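Local coordinates for protein Cel44C (Paenibacillus polymyxa, PDB 2YIH) that hydrolyses xyloglucan as an endo-acting glucanase, this chain being the glycoside hydrolase family 44 part of a longer multidomain protein, at residues A[357-362]-A[403-408]; A[37-42]-A[413-418]; A[268-273]-A[347-352]; A[380-385]-A[420-425]. The protein carries 8 engineered substitutions. All blocks are in the same frame, centred on the assembly; numbering follows the deposited sequence.

Contact 1: A[357-362]-A[403-408]; sequences TSYSYG and AAYKLY. Engineered in segment 357-362: Ser358 (natural residue Glu).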
loop_
_atom_site.group_PDB
_atom_site.type_symbol
_atom_site.label_atom_id
_atom_site.label_comp_id
_atom_site.label_asym_id
_atom_site.label_seq_id
_atom_site.Cartn_x
_atom_site.Cartn_y
_atom_site.Cartn_z
ATOM N N THR A 357 -1.544 -2.160 -1.400
ATOM C CA THR A 357 -2.352 -1.048 -0.850
ATOM C C THR A 357 -2.688 -1.146 0.623
ATOM O O THR A 357 -3.342 -0.253 1.174
ATOM C CB THR A 357 -3.690 -0.896 -1.615
ATOM O OG1 THR A 357 -4.412 -2.134 -1.561
ATOM C CG2 THR A 357 -3.390 -0.532 -3.099
ATOM N N SER A 358 -2.282 -2.230 1.258
ATOM C CA SER A 358 -2.414 -2.327 2.713
ATOM C C SER A 358 -1.393 -3.343 3.194
ATOM O O SER A 358 -1.380 -4.516 2.740
ATOM C CB SER A 358 -3.865 -2.731 3.060
ATOM O OG SER A 358 -4.230 -2.386 4.408
ATOM N N TYR A 359 -0.523 -2.915 4.107
ATOM C CA TYR A 359 0.527 -3.802 4.630
ATOM C C TYR A 359 1.092 -3.222 5.913
ATOM O O TYR A 359 1.015 -2.016 6.147
ATOM C CB TYR A 359 1.650 -3.991 3.586
ATOM C CG TYR A 359 2.585 -2.785 3.400
ATOM C CD1 TYR A 359 2.230 -1.714 2.567
ATOM C CD2 TYR A 359 3.816 -2.743 4.057
ATOM C CE1 TYR A 359 3.080 -0.609 2.422
ATOM C CE2 TYR A 359 4.674 -1.675 3.897
ATOM C CZ TYR A 359 4.311 -0.622 3.083
ATOM O OH TYR A 359 5.203 0.418 2.893
ATOM N N SER A 360 1.778 -4.058 6.678
ATOM C CA SER A 360 2.485 -3.608 7.883
ATOM C C SER A 360 3.394 -4.737 8.312
ATOM O O SER A 360 3.023 -5.910 8.170
ATOM C CB SER A 360 1.491 -3.342 9.033
ATOM O OG SER A 360 2.220 -3.140 10.242
ATOM N N TYR A 361 4.532 -4.380 8.900
ATOM C CA TYR A 361 5.468 -5.345 9.463
ATOM C C TYR A 361 5.400 -5.369 10.998
ATOM O O TYR A 361 6.228 -6.010 11.654
ATOM C CB TYR A 361 6.895 -5.061 8.942
ATOM C CG TYR A 361 7.059 -5.574 7.542
ATOM C CD1 TYR A 361 6.383 -4.960 6.468
ATOM C CD2 TYR A 361 7.793 -6.728 7.293
ATOM C CE1 TYR A 361 6.406 -5.498 5.176
ATOM C CE2 TYR A 361 7.856 -7.276 5.982
ATOM C CZ TYR A 361 7.150 -6.647 4.942
ATOM O OH TYR A 361 7.178 -7.178 3.676
ATOM N N GLY A 362 4.414 -4.672 11.565
ATOM C CA GLY A 362 4.257 -4.651 13.024
ATOM C C GLY A 362 5.433 -3.937 13.722
ATOM O O GLY A 362 6.211 -3.221 13.085
ATOM N N ALA A 403 9.040 7.193 11.651
ATOM C CA ALA A 403 10.494 7.440 11.495
ATOM C C ALA A 403 11.041 6.945 10.154
ATOM O O ALA A 403 11.750 7.662 9.469
ATOM C CB ALA A 403 11.317 6.782 12.651
ATOM N N ALA A 404 10.622 5.754 9.754
ATOM C CA ALA A 404 11.079 5.169 8.477
ATOM C C ALA A 404 10.648 6.047 7.312
ATOM O O ALA A 404 11.470 6.332 6.420
ATOM C CB ALA A 404 10.549 3.730 8.308
ATOM N N TYR A 405 9.381 6.476 7.295
ATOM C CA TYR A 405 8.950 7.378 6.212
ATOM C C TYR A 405 9.751 8.675 6.225
ATOM O O TYR A 405 10.151 9.161 5.176
ATOM C CB TYR A 405 7.438 7.704 6.249
ATOM C CG TYR A 405 6.595 6.550 5.739
ATOM C CD1 TYR A 405 6.411 6.342 4.358
ATOM C CD2 TYR A 405 6.014 5.658 6.638
ATOM C CE1 TYR A 405 5.666 5.240 3.886
ATOM C CE2 TYR A 405 5.250 4.575 6.183
ATOM C CZ TYR A 405 5.093 4.372 4.801
ATOM O OH TYR A 405 4.420 3.274 4.324
ATOM N N LYS A 406 9.899 9.266 7.402
ATOM C CA LYS A 406 10.603 10.551 7.493
ATOM C C LYS A 406 12.055 10.372 7.058
ATOM O O LYS A 406 12.610 11.271 6.453
ATOM C CB LYS A 406 10.525 11.122 8.918
ATOM C CG LYS A 406 9.109 11.593 9.209
ATOM C CD LYS A 406 8.816 11.806 10.710
ATOM C CE LYS A 406 9.623 12.956 11.261
ATOM N NZ LYS A 406 9.594 12.949 12.768
ATOM N N LEU A 407 12.666 9.223 7.350
ATOM C CA LEU A 407 14.054 9.028 6.916
ATOM C C LEU A 407 14.189 9.114 5.383
ATOM O O LEU A 407 15.207 9.650 4.859
ATOM C CB LEU A 407 14.657 7.729 7.479
ATOM C CG LEU A 407 16.181 7.620 7.316
ATOM C CD1 LEU A 407 16.878 8.555 8.279
ATOM C CD2 LEU A 407 16.617 6.170 7.594
ATOM N N TYR A 408 13.164 8.628 4.671
ATOM C CA TYR A 408 13.125 8.734 3.202
ATOM C C TYR A 408 12.608 10.077 2.676
ATOM O O TYR A 408 12.997 10.492 1.569
ATOM C CB TYR A 408 12.242 7.608 2.604
ATOM C CG TYR A 408 12.987 6.298 2.450
ATOM C CD1 TYR A 408 13.209 5.468 3.542
ATOM C CD2 TYR A 408 13.574 5.954 1.236
ATOM C CE1 TYR A 408 13.919 4.305 3.425
ATOM C CE2 TYR A 408 14.279 4.741 1.094
ATOM C CZ TYR A 408 14.479 3.951 2.192
ATOM O OH TYR A 408 15.168 2.749 2.099
HETATM O O HOH W 1 4.164 2.731 1.665
#
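Tyr359, at the end of barrel strand 353-359, meets Tyr405 of helix 399-409 through their phenol oxygens. From CB the Tyr359 side chain sets out with CG between the backbone N and the carbonyl carbon (chi1 74°), which swings the ring off the strand towards the helix. Its CD2 lies in the plane of the Tyr361 ring, at that ring's edge, while Met373 and Ala388 pack against the Tyr359 side chain. Further out, CZ comes within 4.1 Å of Tyr405 OH, and the two hydroxyls, arriving from opposite directions, stand 3.3 Å apart from OH to OH. A single water lies in plane at the edge of both rings, hydrogen-bonded to Tyr359 OH at 2.8 Å and to Tyr405 OH at 2.7 Å. Leu380 CD1 also packs on Tyr359 OH. Just before Tyr359, the engineered Ser358, where nature has a glutamate, hydrogen-bonds to Tyr286 of the glycan pocket. Tyrosine suits both places, since its long flat ring fills the layer between barrel and helix and still delivers a polar tip. With both hydroxyls buried, the water gives each a hydrogen-bonding partner, so strand and helix are joined through a bridge of hydroxyls and water that is probably uncharged.

Contact 2: A[37-42]-A[413-418]; sequences DENMAA and GKNSTF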
loop_
_atom_site.group_PDB
_atom_site.type_symbol
_atom_site.label_atom_id
_atom_site.label_comp_id
_atom_site.label_asym_id
_atom_site.label_seq_id
_atom_site.Cartn_x
_atom_site.Cartn_y
_atom_site.Cartn_z
ATOM N N ASP A 37 3.946 14.732 9.194
ATOM C CA ASP A 37 5.168 15.287 8.646
ATOM C C ASP A 37 6.003 14.233 7.921
ATOM O O ASP A 37 7.227 14.362 7.754
ATOM C CB ASP A 37 5.975 16.043 9.701
ATOM C CG ASP A 37 6.382 15.180 10.880
ATOM O OD1 ASP A 37 5.960 14.013 11.029
ATOM O OD2 ASP A 37 7.208 15.679 11.667
ATOM N N GLU A 38 5.327 13.203 7.413
ATOM C CA GLU A 38 6.047 12.147 6.706
ATOM C C GLU A 38 6.244 12.512 5.237
ATOM O O GLU A 38 6.917 11.775 4.520
ATOM C CB GLU A 38 5.235 10.842 6.781
ATOM C CG GLU A 38 5.171 10.151 8.180
ATOM C CD GLU A 38 4.127 10.736 9.085
ATOM O OE1 GLU A 38 3.241 11.495 8.617
ATOM O OE2 GLU A 38 4.213 10.458 10.278
ATOM N N ASN A 39 5.566 13.565 4.768
ATOM C CA ASN A 39 5.652 13.982 3.343
ATOM C C ASN A 39 5.306 12.824 2.382
ATOM O O ASN A 39 6.096 12.430 1.512
ATOM C CB ASN A 39 7.054 14.543 3.062
ATOM C CG ASN A 39 7.178 15.152 1.663
ATOM O OD1 ASN A 39 6.193 15.666 1.107
ATOM N ND2 ASN A 39 8.377 15.068 1.081
ATOM N N MET A 40 4.171 12.189 2.663
ATOM C CA MET A 40 3.621 11.129 1.822
ATOM C C MET A 40 3.339 11.675 0.417
ATOM O O MET A 40 3.055 12.853 0.266
ATOM C CB MET A 40 2.288 10.641 2.432
ATOM C CG MET A 40 2.485 9.946 3.785
ATOM S SD MET A 40 3.226 8.301 3.611
ATOM C CE MET A 40 3.342 7.885 5.359
ATOM N N ALA A 41 3.336 10.787 -0.575
ATOM C CA ALA A 41 2.934 11.125 -1.949
ATOM C C ALA A 41 1.620 10.471 -2.365
ATOM O O ALA A 41 1.067 10.776 -3.432
ATOM C CB ALA A 41 4.108 10.760 -2.996
ATOM N N ALA A 42 1.110 9.567 -1.533
ATOM C CA ALA A 42 -0.119 8.851 -1.904
ATOM C C ALA A 42 -0.959 8.557 -0.666
ATOM O O ALA A 42 -0.434 8.158 0.355
ATOM C CB ALA A 42 0.218 7.520 -2.642
ATOM N N GLY A 413 13.607 17.839 8.358
ATOM C CA GLY A 413 12.572 18.789 8.770
ATOM C C GLY A 413 12.147 19.781 7.692
ATOM O O GLY A 413 11.333 20.684 7.942
ATOM N N LYS A 414 12.733 19.668 6.511
ATOM C CA LYS A 414 12.417 20.576 5.416
ATOM C C LYS A 414 11.806 19.814 4.244
ATOM O O LYS A 414 11.744 20.334 3.128
ATOM C CB LYS A 414 13.688 21.318 4.952
ATOM C CG LYS A 414 14.452 22.032 6.067
ATOM C CD LYS A 414 15.731 22.704 5.528
ATOM N N ASN A 415 11.412 18.564 4.499
ATOM C CA ASN A 415 10.827 17.709 3.466
ATOM C C ASN A 415 11.841 17.378 2.362
ATOM O O ASN A 415 11.457 17.088 1.229
ATOM C CB ASN A 415 9.563 18.335 2.873
ATOM C CG ASN A 415 8.379 18.257 3.820
ATOM O OD1 ASN A 415 8.392 17.509 4.796
ATOM N ND2 ASN A 415 7.352 19.038 3.540
ATOM N N SER A 416 13.128 17.382 2.699
ATOM C CA SER A 416 14.111 16.788 1.783
ATOM C C SER A 416 13.917 15.281 1.682
ATOM O O SER A 416 13.561 14.614 2.663
ATOM C CB SER A 416 15.551 17.135 2.184
ATOM O OG SER A 416 15.696 18.537 2.129
ATOM N N THR A 417 14.185 14.732 0.497
ATOM C CA THR A 417 13.831 13.338 0.238
ATOM C C THR A 417 14.982 12.548 -0.366
ATOM O O THR A 417 15.922 13.113 -0.955
ATOM C CB THR A 417 12.608 13.213 -0.724
ATOM O OG1 THR A 417 12.994 13.562 -2.077
ATOM C CG2 THR A 417 11.442 14.100 -0.287
ATOM N N PHE A 418 14.872 11.226 -0.255
ATOM C CA PHE A 418 15.528 10.267 -1.159
ATOM C C PHE A 418 15.348 10.646 -2.624
ATOM O O PHE A 418 14.357 11.290 -3.019
ATOM C CB PHE A 418 14.900 8.872 -0.907
ATOM C CG PHE A 418 15.805 7.705 -1.212
ATOM C CD1 PHE A 418 17.002 7.522 -0.519
ATOM C CD2 PHE A 418 15.348 6.685 -2.044
ATOM C CE1 PHE A 418 17.799 6.387 -0.768
ATOM C CE2 PHE A 418 16.114 5.568 -2.298
ATOM C CZ PHE A 418 17.328 5.385 -1.625
#
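In the loop between barrel strands 29-30 and 42-45, Asn39 lays its amide against that of Asn415, which belongs to the loop running from helix 399-409 to strand 421-427. The two amide planes lie 15° apart and are stacked, with CG to CG at 4.0 Å; Asn415 OD1 comes 3.7 Å from Asn39 CB. Asn39 reaches across because its CG is anti to the backbone N (chi1 -173°). Its ND2 then lies 3.5 Å from Thr417 CG2, the two side chains crossing at about a right angle. Both asparagines have positive phi, with backbones in the left-handed helical region, a conformation that asparagine tolerates better than most residues, and their CA atoms are 6.4 Å apart. The seam thus links the (beta/alpha)8 barrel to the loop that leads back into the beta domain at strand 421-427. Were Asn39 an alanine, the Asn415 amide would probably lose its stacking partner and turn more freely, and the Thr417 methyl would be uncovered. Thr417 OG1 is occupied within its own loop, donating to Phe418 O at 2.8 Å. Around the stack, Asn410 ND2 bonds to Asp37 O and Arg409 NE to Asn39 O, fixing the barrel loop to the end of helix 399-409.

Contact 3: A[268-273]-A[347-352]; sequences LSSQVE and KYYPGT. Unlike the reference sequence in segment 268-273: Val272 (reference Ala).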
loop_
_atom_site.group_PDB
_atom_site.type_symbol
_atom_site.label_atom_id
_atom_site.label_comp_id
_atom_site.label_asym_id
_atom_site.label_seq_id
_atom_site.Cartn_x
_atom_site.Cartn_y
_atom_site.Cartn_z
ATOM N N LEU A 268 -9.140 -10.290 -21.150
ATOM C CA LEU A 268 -10.186 -10.731 -22.093
ATOM C C LEU A 268 -11.403 -9.815 -22.093
ATOM O O LEU A 268 -11.895 -9.399 -23.155
ATOM C CB LEU A 268 -10.643 -12.159 -21.766
ATOM C CG LEU A 268 -9.749 -13.333 -22.111
ATOM C CD1 LEU A 268 -10.142 -14.585 -21.324
ATOM C CD2 LEU A 268 -9.869 -13.603 -23.603
ATOM N N SER A 269 -11.918 -9.484 -20.897
ATOM C CA SER A 269 -13.056 -8.603 -20.822
ATOM C C SER A 269 -12.759 -7.209 -21.388
ATOM O O SER A 269 -13.619 -6.586 -22.021
ATOM C CB SER A 269 -13.547 -8.503 -19.372
ATOM O OG SER A 269 -13.985 -9.791 -18.911
ATOM N N SER A 270 -11.520 -6.746 -21.203
ATOM C CA SER A 270 -11.102 -5.451 -21.720
ATOM C C SER A 270 -11.075 -5.464 -23.250
ATOM O O SER A 270 -11.503 -4.492 -23.886
ATOM C CB SER A 270 -9.726 -5.071 -21.149
ATOM O OG SER A 270 -9.813 -4.869 -19.742
ATOM N N GLN A 271 -10.674 -6.595 -23.824
ATOM C CA GLN A 271 -10.708 -6.743 -25.285
ATOM C C GLN A 271 -12.086 -6.554 -25.815
ATOM O O GLN A 271 -12.293 -5.877 -26.832
ATOM C CB GLN A 271 -10.309 -8.163 -25.673
ATOM C CG GLN A 271 -8.922 -8.257 -25.925
ATOM C CD GLN A 271 -8.460 -9.665 -26.214
ATOM O OE1 GLN A 271 -7.371 -9.993 -25.814
ATOM N NE2 GLN A 271 -9.272 -10.494 -26.926
ATOM N N VAL A 272 -13.010 -7.272 -25.198
ATOM C CA VAL A 272 -14.383 -7.333 -25.662
ATOM C C VAL A 272 -14.993 -5.950 -25.581
ATOM O O VAL A 272 -15.664 -5.486 -26.532
ATOM C CB VAL A 272 -15.193 -8.338 -24.831
ATOM C CG1 VAL A 272 -16.645 -8.283 -25.227
ATOM C CG2 VAL A 272 -14.638 -9.736 -25.037
ATOM N N GLU A 273 -14.676 -5.250 -24.485
ATOM C CA GLU A 273 -15.196 -3.916 -24.205
ATOM C C GLU A 273 -14.491 -2.806 -25.002
ATOM O O GLU A 273 -15.009 -1.713 -25.150
ATOM C CB GLU A 273 -15.117 -3.634 -22.695
ATOM C CG GLU A 273 -15.671 -2.276 -22.258
ATOM C CD GLU A 273 -17.067 -2.002 -22.788
ATOM O OE1 GLU A 273 -17.744 -2.952 -23.221
ATOM O OE2 GLU A 273 -17.463 -0.823 -22.826
ATOM N N LYS A 347 3.066 -11.430 -17.877
ATOM C CA LYS A 347 2.530 -12.473 -18.728
ATOM C C LYS A 347 1.047 -12.328 -19.073
ATOM O O LYS A 347 0.669 -12.469 -20.232
ATOM C CB LYS A 347 2.748 -13.837 -18.105
ATOM C CG LYS A 347 2.216 -14.960 -18.960
ATOM C CD LYS A 347 2.653 -16.321 -18.462
ATOM C CE LYS A 347 1.810 -17.404 -19.146
ATOM N NZ LYS A 347 2.599 -18.552 -19.653
ATOM N N TYR A 348 0.194 -12.165 -18.065
ATOM C CA TYR A 348 -1.249 -12.295 -18.320
ATOM C C TYR A 348 -2.014 -11.004 -18.560
ATOM O O TYR A 348 -3.118 -11.034 -19.114
ATOM C CB TYR A 348 -1.921 -13.103 -17.207
ATOM C CG TYR A 348 -1.619 -14.577 -17.276
ATOM C CD1 TYR A 348 -2.238 -15.387 -18.226
ATOM C CD2 TYR A 348 -0.716 -15.159 -16.391
ATOM C CE1 TYR A 348 -1.993 -16.772 -18.276
ATOM C CE2 TYR A 348 -0.440 -16.548 -16.449
ATOM C CZ TYR A 348 -1.095 -17.332 -17.387
ATOM O OH TYR A 348 -0.849 -18.691 -17.432
ATOM N N TYR A 349 -1.450 -9.848 -18.195
ATOM C CA TYR A 349 -2.070 -8.589 -18.608
ATOM C C TYR A 349 -0.992 -7.530 -18.726
ATOM O O TYR A 349 -0.859 -6.666 -17.887
ATOM C CB TYR A 349 -3.204 -8.126 -17.672
ATOM C CG TYR A 349 -4.155 -7.099 -18.294
ATOM C CD1 TYR A 349 -3.810 -6.362 -19.426
ATOM C CD2 TYR A 349 -5.408 -6.832 -17.708
ATOM C CE1 TYR A 349 -4.723 -5.473 -20.013
ATOM C CE2 TYR A 349 -6.279 -5.912 -18.239
ATOM C CZ TYR A 349 -5.941 -5.242 -19.402
ATOM O OH TYR A 349 -6.819 -4.330 -19.944
ATOM N N PRO A 350 -0.180 -7.637 -19.775
ATOM C CA PRO A 350 0.976 -6.779 -19.927
ATOM C C PRO A 350 0.611 -5.313 -19.759
ATOM O O PRO A 350 -0.413 -4.863 -20.251
ATOM C CB PRO A 350 1.410 -7.050 -21.375
ATOM C CG PRO A 350 1.005 -8.512 -21.581
ATOM C CD PRO A 350 -0.260 -8.690 -20.811
ATOM N N GLY A 351 1.481 -4.572 -19.076
ATOM C CA GLY A 351 1.312 -3.141 -18.920
ATOM C C GLY A 351 0.569 -2.790 -17.642
ATOM O O GLY A 351 0.513 -1.633 -17.254
ATOM N N THR A 352 -0.081 -3.788 -17.037
ATOM C CA THR A 352 -0.775 -3.547 -15.753
ATOM C C THR A 352 0.252 -3.259 -14.643
ATOM O O THR A 352 1.314 -3.897 -14.626
ATOM C CB THR A 352 -1.579 -4.820 -15.387
ATOM O OG1 THR A 352 -2.467 -5.093 -16.479
ATOM C CG2 THR A 352 -2.377 -4.597 -14.090
#
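Ser270 and Tyr349 touch through the serine hydroxymethyl group and the phenol oxygen. Tyr349 OH lies 3.0 Å from Ser270 OG and 3.2 Å from Ser270 CB, so the tip of the tyrosine meets both CB and OG of this short side chain; ring atom CE2 reaches OG only at 4.0 Å. Serine is small enough to let the phenol come close to the helix backbone. Its hydroxyl is already well engaged, bonded to Met266 O one turn back in the helix and to Leu277 N in the loop beyond, which fixes where OG stands.

Tyr349 is the first residue to leave helical geometry after helix 337-348, and with CG anti to the backbone N (chi1 -161°) its ring extends across to the other helix. Its carbonyl is gripped twice: Thr352 N donates to Tyr349 O at 3.1 Å, closing a type II turn, and Thr352 OG1 donates to the same O at 2.7 Å. Gly351, with positive phi, suits the third place of that turn. Cut back to alanine, Tyr349 is likely to leave a gap between turn and helix, with Leu278 and Arg267 losing the ring they touch. Arg276 adds bonds to Pro350 O and Thr352 OG1. The contact therefore ties the C-terminal end of helix 258-273 to the turn leading from helix 337-348 into barrel strand 353-359.

Contact 4: A[380-385]-A[420-425]; sequences LGKNDV and DTSVSA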
loop_
_atom_site.group_PDB
_atom_site.type_symbol
_atom_site.label_atom_id
_atom_site.label_comp_id
_atom_site.label_asym_id
_atom_site.label_seq_id
_atom_site.Cartn_x
_atom_site.Cartn_y
_atom_site.Cartn_z
ATOM N N LEU A 380 10.573 -1.704 -2.132
ATOM C CA LEU A 380 9.450 -1.415 -3.010
ATOM C C LEU A 380 9.879 -0.491 -4.110
ATOM O O LEU A 380 9.435 -0.625 -5.269
ATOM C CB LEU A 380 8.290 -0.778 -2.237
ATOM C CG LEU A 380 7.680 -1.685 -1.184
ATOM C CD1 LEU A 380 6.744 -0.814 -0.273
ATOM C CD2 LEU A 380 6.919 -2.872 -1.800
ATOM N N GLY A 381 10.702 0.495 -3.762
ATOM C CA GLY A 381 11.045 1.523 -4.749
ATOM C C GLY A 381 11.747 0.919 -5.954
ATOM O O GLY A 381 11.495 1.358 -7.093
ATOM N N LYS A 382 12.605 -0.081 -5.717
ATOM C CA LYS A 382 13.451 -0.619 -6.768
ATOM C C LYS A 382 13.009 -1.969 -7.341
ATOM O O LYS A 382 13.711 -2.546 -8.168
ATOM C CB LYS A 382 14.926 -0.637 -6.317
ATOM C CG LYS A 382 15.308 -1.732 -5.358
ATOM C CD LYS A 382 16.713 -1.319 -4.781
ATOM C CE LYS A 382 17.287 -2.387 -3.863
ATOM N NZ LYS A 382 18.567 -1.935 -3.232
ATOM N N ASN A 383 11.797 -2.403 -6.985
ATOM C CA ASN A 383 11.197 -3.621 -7.491
ATOM C C ASN A 383 9.899 -3.377 -8.272
ATOM O O ASN A 383 8.987 -4.209 -8.263
ATOM C CB ASN A 383 10.967 -4.595 -6.334
ATOM C CG ASN A 383 12.256 -5.261 -5.904
ATOM O OD1 ASN A 383 13.023 -4.726 -5.094
ATOM N ND2 ASN A 383 12.595 -6.318 -6.601
ATOM N N ASP A 384 9.815 -2.211 -8.907
ATOM C CA ASP A 384 8.742 -1.944 -9.884
ATOM C C ASP A 384 7.362 -1.945 -9.245
ATOM O O ASP A 384 6.393 -2.410 -9.855
ATOM C CB ASP A 384 8.794 -2.955 -11.051
ATOM C CG ASP A 384 10.136 -2.893 -11.808
ATOM O OD1 ASP A 384 10.395 -1.871 -12.463
ATOM O OD2 ASP A 384 10.962 -3.821 -11.664
ATOM N N VAL A 385 7.282 -1.515 -7.991
ATOM C CA VAL A 385 5.975 -1.336 -7.359
ATOM C C VAL A 385 5.489 0.086 -7.571
ATOM O O VAL A 385 6.219 1.044 -7.324
ATOM C CB VAL A 385 6.047 -1.688 -5.855
ATOM C CG1 VAL A 385 4.697 -1.402 -5.157
ATOM C CG2 VAL A 385 6.464 -3.169 -5.704
ATOM N N ASP A 420 14.788 10.277 -6.829
ATOM C CA ASP A 420 13.725 9.675 -7.638
ATOM C C ASP A 420 14.191 8.515 -8.495
ATOM O O ASP A 420 13.406 7.869 -9.160
ATOM C CB ASP A 420 12.959 10.722 -8.479
ATOM C CG ASP A 420 13.817 11.423 -9.541
ATOM O OD1 ASP A 420 14.978 11.027 -9.779
ATOM O OD2 ASP A 420 13.288 12.371 -10.209
ATOM N N THR A 421 15.494 8.304 -8.518
ATOM C CA THR A 421 16.094 7.293 -9.374
ATOM C C THR A 421 16.889 6.297 -8.527
ATOM O O THR A 421 17.885 6.672 -7.915
ATOM C CB THR A 421 17.063 7.958 -10.375
ATOM O OG1 THR A 421 16.325 8.882 -11.198
ATOM C CG2 THR A 421 17.696 6.864 -11.276
ATOM N N SER A 422 16.442 5.036 -8.458
ATOM C CA SER A 422 17.219 3.993 -7.770
ATOM C C SER A 422 18.507 3.744 -8.529
ATOM O O SER A 422 18.501 3.743 -9.753
ATOM C CB SER A 422 16.438 2.672 -7.689
ATOM O OG SER A 422 17.217 1.626 -7.123
ATOM N N VAL A 423 19.598 3.503 -7.810
ATOM C CA VAL A 423 20.818 3.023 -8.472
ATOM C C VAL A 423 21.403 1.855 -7.690
ATOM O O VAL A 423 21.023 1.602 -6.541
ATOM C CB VAL A 423 21.876 4.157 -8.633
ATOM C CG1 VAL A 423 21.294 5.373 -9.378
ATOM C CG2 VAL A 423 22.501 4.560 -7.273
ATOM N N SER A 424 22.297 1.096 -8.322
ATOM C CA SER A 424 22.784 -0.140 -7.728
ATOM C C SER A 424 23.514 0.106 -6.399
ATOM O O SER A 424 24.424 0.941 -6.303
ATOM C CB SER A 424 23.699 -0.847 -8.734
ATOM O OG SER A 424 24.364 -1.964 -8.175
ATOM N N ALA A 425 23.104 -0.648 -5.379
ATOM C CA ALA A 425 23.803 -0.656 -4.094
ATOM C C ALA A 425 23.857 -2.104 -3.623
ATOM O O ALA A 425 22.833 -2.754 -3.508
ATOM C CB ALA A 425 23.063 0.213 -3.073
HETATM O O HOH W 2 19.619 0.812 -4.337
HETATM O O HOH W 3 20.603 -3.483 -2.153
HETATM O O HOH W 4 20.481 -2.163 -5.529
#
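Lys382, near the end of helix 367-382, and Ser422, early in strand 421-427, bring their CA atoms to 6.0 Å. The helix is loosening here: Asn383 N reaches Leu380 O only by a weak bond. The strand begins irregularly too, since Asp420 and Thr421 both face Val439 in a classic beta bulge. From the helix Lys382 CB points at the strand and packs 3.3 Å from Ser422 OG, with CD 3.8 Å from the same oxygen. Serine's small side chain lets the lysine's methylene chain lie this close. Lys382 CG stands between the backbone N and the carbonyl carbon (chi1 77°), and beyond it the chain is fully extended, carrying the ammonium group along the strand.

There NZ binds through water. One water, 3.1 Å from Lys382 NZ, donates to Val423 O; a second, 2.8 Å from NZ, donates to Ala425 O; a third accepts from both NZ and Ala425 N, each at 3.0 Å. With His436 ND1 as a direct partner, NZ has four polar neighbours for its three protons. A long chain ending in several donors suits the place, since it can reach waters on three strand backbone groups. Nearby, Lys21 NZ forms a salt bridge with Asp384 OD2 and donates to Lys382 O. The contact thus joins a barrel helix to the beta domain, where strand 421-427 lies between strands 9-22 and 433-439.

Contacts 1 and 3 are buried, contact 4 is partly so, and contact 2 lies at the surface. Contacts 1 and 3 stay within the barrel: one helix faces the end of strand 353-359, and another faces the turn that leads into that same strand, about 32 Å away between centres. Contacts 2 and 4 instead join barrel to beta domain, their second segments following one another in the chain. Each buried pair brings neutral hydroxyls together, whereas the domain seam uses stacked amides at one place and a hydrated lysine at the other. Contact 1 touches contact 2 through helix 399-409 and contact 4 through Leu380; contact 3 stands apart.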